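Local coordinates for protein dinoflagellate luciferase (Lingulodinium polyedrum, PDB 1VPR) that catalyses, in each of three luciferase domains of which this is the third, the oxidation of dinoflagellate luciferin by O2 with emission of blue light, at residues A[230-242]-A[250-264]. Residues are numbered along the deposited sequence; the frame is centred on the assembly and turned at random.
Sequences RTWKSGHYFYEPL and GVWVLPEEYRKIGFF
Trp-252 lies over one face of the Trp-232 indole: its CD1 comes within 3.3 Å of Trp-232 CE2, and its CB makes a CH-pi contact with the six-membered ring. The planes meet obliquely, at 42°. Both indole N-H groups donate to one water, 3.2 Å from each NE1. Trp-232 CZ3 touches Leu-254 CD1, while CZ2 and CH2 meet NZ and CD of Lys-260, whose chain bends at chi3 and sets NZ over the Trp-252 face opposite Phe-264. Phe-238 continues the aromatic cluster, its CZ touching the edge of Phe-264 at CE2 (3.5 Å). A leucine in place of Trp-232 would probably open a gap beneath Trp-252 and cost the shared water one of its donors.

On the opposite face of the sheet from Phe-238, Val-251 CG2 sits centrally over the Tyr-237 ring, and Phe-263 turns its edge toward that ring, planes at 85°. In the type II turn from Lys-233 to His-236, Gly-235 N donates to Trp-252 O, and Ser-234 OG, anti to its own N (chi1 -178°), accepts Leu-254 N at 2.9 Å. Gly-235 suits the turn because a CB would jam against the preceding carbonyl; at Gly-250 one would clash with Phe-264 CD2. Paired backbone bonds of Phe-238 and Gly-250 form a hairpin at the end of the calycin-type sheet, beside buried aromatics whose indole N-H groups are satisfied by water.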
loop_
_atom_site.group_PDB
_atom_site.type_symbol
_atom_site.label_atom_id
_atom_site.label_comp_id
_atom_site.label_asym_id
_atom_site.label_seq_id
_atom_site.Cartn_x
_atom_site.Cartn_y
_atom_site.Cartn_z
ATOM N N ARG A 230 -3.771 3.240 7.956
ATOM C CA ARG A 230 -4.445 1.966 8.224
ATOM C C ARG A 230 -3.690 1.241 9.334
ATOM O O ARG A 230 -2.481 1.414 9.509
ATOM C CB ARG A 230 -4.512 1.053 6.974
ATOM C CG ARG A 230 -3.218 0.292 6.629
ATOM C CD ARG A 230 -2.258 1.130 5.815
ATOM N NE ARG A 230 -2.876 1.528 4.544
ATOM C CZ ARG A 230 -2.995 2.794 4.136
ATOM N NH1 ARG A 230 -2.545 3.778 4.895
ATOM N NH2 ARG A 230 -3.557 3.081 2.964
ATOM N N THR A 231 -4.426 0.468 10.115
ATOM C CA THR A 231 -3.832 -0.319 11.194
ATOM C C THR A 231 -4.245 -1.767 10.937
ATOM O O THR A 231 -5.405 -2.042 10.611
ATOM C CB THR A 231 -4.376 0.099 12.584
ATOM O OG1 THR A 231 -3.948 1.434 12.889
ATOM C CG2 THR A 231 -3.848 -0.819 13.666
ATOM N N TRP A 232 -3.308 -2.694 11.088
ATOM C CA TRP A 232 -3.631 -4.094 10.874
ATOM C C TRP A 232 -2.841 -4.984 11.822
ATOM O O TRP A 232 -1.954 -4.518 12.534
ATOM C CB TRP A 232 -3.367 -4.495 9.400
ATOM C CG TRP A 232 -2.108 -3.964 8.787
ATOM C CD1 TRP A 232 -2.009 -2.955 7.854
ATOM C CD2 TRP A 232 -0.755 -4.360 9.084
ATOM N NE1 TRP A 232 -0.692 -2.697 7.564
ATOM C CE2 TRP A 232 0.101 -3.539 8.305
ATOM C CE3 TRP A 232 -0.186 -5.322 9.932
ATOM C CZ2 TRP A 232 1.497 -3.648 8.352
ATOM C CZ3 TRP A 232 1.212 -5.429 9.980
ATOM C CH2 TRP A 232 2.033 -4.596 9.197
ATOM N N LYS A 233 -3.180 -6.267 11.854
ATOM C CA LYS A 233 -2.462 -7.201 12.713
ATOM C C LYS A 233 -2.060 -8.427 11.887
ATOM O O LYS A 233 -2.815 -8.886 11.009
ATOM C CB LYS A 233 -3.331 -7.622 13.914
ATOM C CG LYS A 233 -2.656 -8.677 14.828
ATOM C CD LYS A 233 -3.521 -8.997 16.069
ATOM C CE LYS A 233 -2.823 -10.029 16.947
ATOM N NZ LYS A 233 -3.368 -10.050 18.330
ATOM N N SER A 234 -0.864 -8.934 12.165
ATOM C CA SER A 234 -0.333 -10.114 11.487
ATOM C C SER A 234 -1.422 -11.180 11.354
ATOM O O SER A 234 -2.045 -11.557 12.337
ATOM C CB SER A 234 0.836 -10.664 12.309
ATOM O OG SER A 234 1.432 -11.791 11.703
ATOM N N GLY A 235 -1.664 -11.639 10.128
ATOM C CA GLY A 235 -2.643 -12.693 9.882
ATOM C C GLY A 235 -4.100 -12.267 9.740
ATOM O O GLY A 235 -4.977 -13.128 9.521
ATOM N N HIS A 236 -4.372 -10.959 9.843
ATOM C CA HIS A 236 -5.745 -10.464 9.740
ATOM C C HIS A 236 -5.962 -9.555 8.544
ATOM O O HIS A 236 -5.117 -8.738 8.208
ATOM C CB HIS A 236 -6.131 -9.745 11.042
ATOM C CG HIS A 236 -6.208 -10.661 12.230
ATOM N ND1 HIS A 236 -7.361 -11.338 12.569
ATOM C CD2 HIS A 236 -5.263 -11.052 13.123
ATOM C CE1 HIS A 236 -7.125 -12.101 13.626
ATOM N NE2 HIS A 236 -5.861 -11.944 13.981
ATOM N N TYR A 237 -7.115 -9.711 7.901
ATOM C CA TYR A 237 -7.461 -8.947 6.706
ATOM C C TYR A 237 -7.723 -7.467 6.937
ATOM O O TYR A 237 -8.080 -7.026 8.030
ATOM C CB TYR A 237 -8.732 -9.528 6.053
ATOM C CG TYR A 237 -8.488 -10.520 4.937
ATOM C CD1 TYR A 237 -8.490 -11.890 5.178
ATOM C CD2 TYR A 237 -8.270 -10.083 3.641
ATOM C CE1 TYR A 237 -8.284 -12.795 4.147
ATOM C CE2 TYR A 237 -8.060 -10.971 2.610
ATOM C CZ TYR A 237 -8.070 -12.325 2.875
ATOM O OH TYR A 237 -7.858 -13.193 1.850
ATOM N N PHE A 238 -7.515 -6.691 5.888
ATOM C CA PHE A 238 -7.851 -5.290 5.934
ATOM C C PHE A 238 -8.210 -4.917 4.518
ATOM O O PHE A 238 -7.875 -5.612 3.555
ATOM C CB PHE A 238 -6.744 -4.405 6.567
ATOM C CG PHE A 238 -5.425 -4.415 5.844
ATOM C CD1 PHE A 238 -5.058 -3.345 5.039
ATOM C CD2 PHE A 238 -4.525 -5.459 6.030
ATOM C CE1 PHE A 238 -3.795 -3.309 4.424
ATOM C CE2 PHE A 238 -3.275 -5.435 5.433
ATOM C CZ PHE A 238 -2.905 -4.349 4.624
ATOM N N TYR A 239 -8.925 -3.824 4.395
ATOM C CA TYR A 239 -9.422 -3.373 3.118
ATOM C C TYR A 239 -8.672 -2.123 2.648
ATOM O O TYR A 239 -8.517 -1.166 3.409
ATOM C CB TYR A 239 -10.912 -3.073 3.294
ATOM C CG TYR A 239 -11.543 -2.274 2.172
ATOM C CD1 TYR A 239 -11.374 -2.663 0.846
ATOM C CD2 TYR A 239 -12.315 -1.135 2.443
ATOM C CE1 TYR A 239 -11.960 -1.950 -0.201
ATOM C CE2 TYR A 239 -12.902 -0.406 1.405
ATOM C CZ TYR A 239 -12.719 -0.830 0.080
ATOM O OH TYR A 239 -13.325 -0.172 -0.968
ATOM N N GLU A 240 -8.194 -2.154 1.409
ATOM C CA GLU A 240 -7.502 -1.011 0.839
ATOM C C GLU A 240 -8.247 -0.399 -0.348
ATOM O O GLU A 240 -8.192 -0.931 -1.455
ATOM C CB GLU A 240 -6.095 -1.399 0.370
ATOM C CG GLU A 240 -5.102 -1.669 1.490
ATOM C CD GLU A 240 -4.454 -0.389 2.016
ATOM O OE1 GLU A 240 -5.098 0.694 1.970
ATOM O OE2 GLU A 240 -3.303 -0.483 2.494
ATOM N N PRO A 241 -9.010 0.684 -0.125
ATOM C CA PRO A 241 -9.688 1.284 -1.283
ATOM C C PRO A 241 -8.600 2.070 -2.022
ATOM O O PRO A 241 -7.749 2.701 -1.382
ATOM C CB PRO A 241 -10.728 2.210 -0.651
ATOM C CG PRO A 241 -10.187 2.469 0.742
ATOM C CD PRO A 241 -9.628 1.128 1.134
ATOM N N LEU A 242 -8.624 2.043 -3.350
ATOM C CA LEU A 242 -7.604 2.717 -4.148
ATOM C C LEU A 242 -8.130 3.949 -4.869
ATOM O O LEU A 242 -9.318 4.012 -5.255
ATOM C CB LEU A 242 -7.043 1.747 -5.183
ATOM C CG LEU A 242 -6.628 0.371 -4.659
ATOM C CD1 LEU A 242 -6.182 -0.487 -5.834
ATOM C CD2 LEU A 242 -5.532 0.507 -3.613
ATOM N N GLY A 250 -6.472 -7.531 1.679
ATOM C CA GLY A 250 -5.197 -8.204 1.847
ATOM C C GLY A 250 -4.836 -8.464 3.283
ATOM O O GLY A 250 -5.573 -8.083 4.185
ATOM N N VAL A 251 -3.676 -9.080 3.480
ATOM C CA VAL A 251 -3.190 -9.460 4.787
ATOM C C VAL A 251 -1.681 -9.367 4.837
ATOM O O VAL A 251 -1.027 -9.673 3.847
ATOM C CB VAL A 251 -3.534 -10.972 5.089
ATOM C CG1 VAL A 251 -2.787 -11.429 6.328
ATOM C CG2 VAL A 251 -5.039 -11.170 5.274
ATOM N N TRP A 252 -1.129 -8.943 5.977
ATOM C CA TRP A 252 0.314 -8.937 6.170
ATOM C C TRP A 252 0.521 -9.922 7.311
ATOM O O TRP A 252 -0.254 -9.939 8.287
ATOM C CB TRP A 252 0.878 -7.596 6.688
ATOM C CG TRP A 252 1.118 -6.561 5.664
ATOM C CD1 TRP A 252 0.495 -5.360 5.566
ATOM C CD2 TRP A 252 2.081 -6.603 4.609
ATOM N NE1 TRP A 252 1.006 -4.643 4.520
ATOM C CE2 TRP A 252 1.986 -5.385 3.914
ATOM C CE3 TRP A 252 3.012 -7.562 4.183
ATOM C CZ2 TRP A 252 2.795 -5.079 2.814
ATOM C CZ3 TRP A 252 3.812 -7.268 3.094
ATOM C CH2 TRP A 252 3.699 -6.032 2.419
ATOM N N VAL A 253 1.543 -10.750 7.188
ATOM C CA VAL A 253 1.900 -11.680 8.254
ATOM C C VAL A 253 3.322 -11.252 8.640
ATOM O O VAL A 253 4.113 -10.861 7.781
ATOM C CB VAL A 253 1.923 -13.152 7.768
ATOM C CG1 VAL A 253 2.252 -14.089 8.977
ATOM C CG2 VAL A 253 0.528 -13.518 7.160
ATOM N N LEU A 254 3.637 -11.310 9.923
ATOM C CA LEU A 254 4.962 -10.924 10.419
ATOM C C LEU A 254 5.523 -12.193 11.090
ATOM O O LEU A 254 5.560 -12.313 12.306
ATOM C CB LEU A 254 4.812 -9.778 11.438
ATOM C CG LEU A 254 4.626 -8.324 10.952
ATOM C CD1 LEU A 254 3.635 -8.234 9.803
ATOM C CD2 LEU A 254 4.154 -7.477 12.121
ATOM N N PRO A 255 6.011 -13.140 10.280
ATOM C CA PRO A 255 6.555 -14.418 10.743
ATOM C C PRO A 255 7.996 -14.402 11.204
ATOM O O PRO A 255 8.472 -15.388 11.784
ATOM C CB PRO A 255 6.406 -15.277 9.503
ATOM C CG PRO A 255 6.914 -14.283 8.440
ATOM C CD PRO A 255 6.170 -13.017 8.816
ATOM N N GLU A 256 8.685 -13.295 10.949
ATOM C CA GLU A 256 10.106 -13.189 11.250
ATOM C C GLU A 256 10.398 -11.836 11.829
ATOM O O GLU A 256 9.560 -10.949 11.765
ATOM C CB GLU A 256 10.897 -13.328 9.963
ATOM C CG GLU A 256 10.765 -14.660 9.290
ATOM C CD GLU A 256 11.245 -14.612 7.849
ATOM O OE1 GLU A 256 12.133 -13.795 7.533
ATOM O OE2 GLU A 256 10.732 -15.400 7.033
ATOM N N GLU A 257 11.603 -11.646 12.355
ATOM C CA GLU A 257 11.897 -10.354 12.944
ATOM C C GLU A 257 12.012 -9.214 11.939
ATOM O O GLU A 257 11.556 -8.103 12.210
ATOM C CB GLU A 257 13.183 -10.412 13.763
ATOM C CG GLU A 257 13.507 -9.107 14.453
ATOM C CD GLU A 257 12.603 -8.816 15.644
ATOM O OE1 GLU A 257 12.651 -7.666 16.133
ATOM O OE2 GLU A 257 11.858 -9.730 16.098
ATOM N N TYR A 258 12.605 -9.482 10.781
ATOM C CA TYR A 258 12.833 -8.428 9.805
ATOM C C TYR A 258 12.135 -8.526 8.474
ATOM O O TYR A 258 12.509 -7.824 7.538
ATOM C CB TYR A 258 14.330 -8.285 9.564
ATOM C CG TYR A 258 15.111 -7.983 10.825
ATOM C CD1 TYR A 258 15.782 -8.998 11.516
ATOM C CD2 TYR A 258 15.151 -6.692 11.352
ATOM C CE1 TYR A 258 16.479 -8.732 12.712
ATOM C CE2 TYR A 258 15.847 -6.415 12.547
ATOM C CZ TYR A 258 16.506 -7.444 13.219
ATOM O OH TYR A 258 17.186 -7.178 14.388
ATOM N N ARG A 259 11.132 -9.385 8.371
ATOM C CA ARG A 259 10.419 -9.532 7.117
ATOM C C ARG A 259 8.924 -9.726 7.273
ATOM O O ARG A 259 8.468 -10.444 8.151
ATOM C CB ARG A 259 10.990 -10.729 6.300
ATOM C CG ARG A 259 10.257 -10.910 4.976
ATOM C CD ARG A 259 10.942 -11.878 4.007
ATOM N NE ARG A 259 11.072 -13.210 4.578
ATOM C CZ ARG A 259 11.222 -14.306 3.845
ATOM N NH1 ARG A 259 11.249 -14.216 2.520
ATOM N NH2 ARG A 259 11.367 -15.484 4.439
ATOM N N LYS A 260 8.153 -9.071 6.419
ATOM C CA LYS A 260 6.707 -9.266 6.417
ATOM C C LYS A 260 6.391 -9.983 5.118
ATOM O O LYS A 260 7.031 -9.730 4.082
ATOM C CB LYS A 260 5.937 -7.939 6.394
ATOM C CG LYS A 260 6.093 -7.067 7.616
ATOM C CD LYS A 260 5.066 -5.929 7.505
ATOM C CE LYS A 260 5.314 -5.072 6.240
ATOM N NZ LYS A 260 4.346 -3.956 6.174
ATOM N N ILE A 261 5.418 -10.875 5.160
ATOM C CA ILE A 261 4.988 -11.612 3.963
ATOM C C ILE A 261 3.471 -11.505 3.894
ATOM O O ILE A 261 2.767 -11.728 4.883
ATOM C CB ILE A 261 5.393 -13.103 4.020
ATOM C CG1 ILE A 261 6.913 -13.215 4.099
ATOM C CG2 ILE A 261 4.884 -13.826 2.755
ATOM C CD1 ILE A 261 7.416 -14.641 4.262
ATOM N N GLY A 262 2.951 -11.169 2.725
ATOM C CA GLY A 262 1.506 -11.008 2.620
ATOM C C GLY A 262 0.991 -11.157 1.213
ATOM O O GLY A 262 1.695 -11.624 0.311
ATOM N N PHE A 263 -0.245 -10.762 1.008
ATOM C CA PHE A 263 -0.834 -10.864 -0.315
ATOM C C PHE A 263 -1.996 -9.902 -0.339
ATOM O O PHE A 263 -2.504 -9.520 0.725
ATOM C CB PHE A 263 -1.370 -12.279 -0.555
ATOM C CG PHE A 263 -2.460 -12.661 0.378
ATOM C CD1 PHE A 263 -2.165 -13.127 1.667
ATOM C CD2 PHE A 263 -3.794 -12.521 -0.002
ATOM C CE1 PHE A 263 -3.184 -13.446 2.551
ATOM C CE2 PHE A 263 -4.825 -12.836 0.888
ATOM C CZ PHE A 263 -4.526 -13.295 2.147
ATOM N N PHE A 264 -2.419 -9.515 -1.542
ATOM C CA PHE A 264 -3.552 -8.616 -1.702
ATOM C C PHE A 264 -4.377 -9.094 -2.874
ATOM O O PHE A 264 -3.845 -9.275 -3.955
ATOM C CB PHE A 264 -3.112 -7.172 -1.986
ATOM C CG PHE A 264 -2.467 -6.501 -0.822
ATOM C CD1 PHE A 264 -1.123 -6.681 -0.562
ATOM C CD2 PHE A 264 -3.233 -5.766 0.075
ATOM C CE1 PHE A 264 -0.544 -6.154 0.587
ATOM C CE2 PHE A 264 -2.663 -5.233 1.220
ATOM C CZ PHE A 264 -1.319 -5.429 1.481
HETATM O O HOH W 1 0.613 -1.523 4.838
HETATM O O HOH W 2 -2.580 -7.863 8.300
#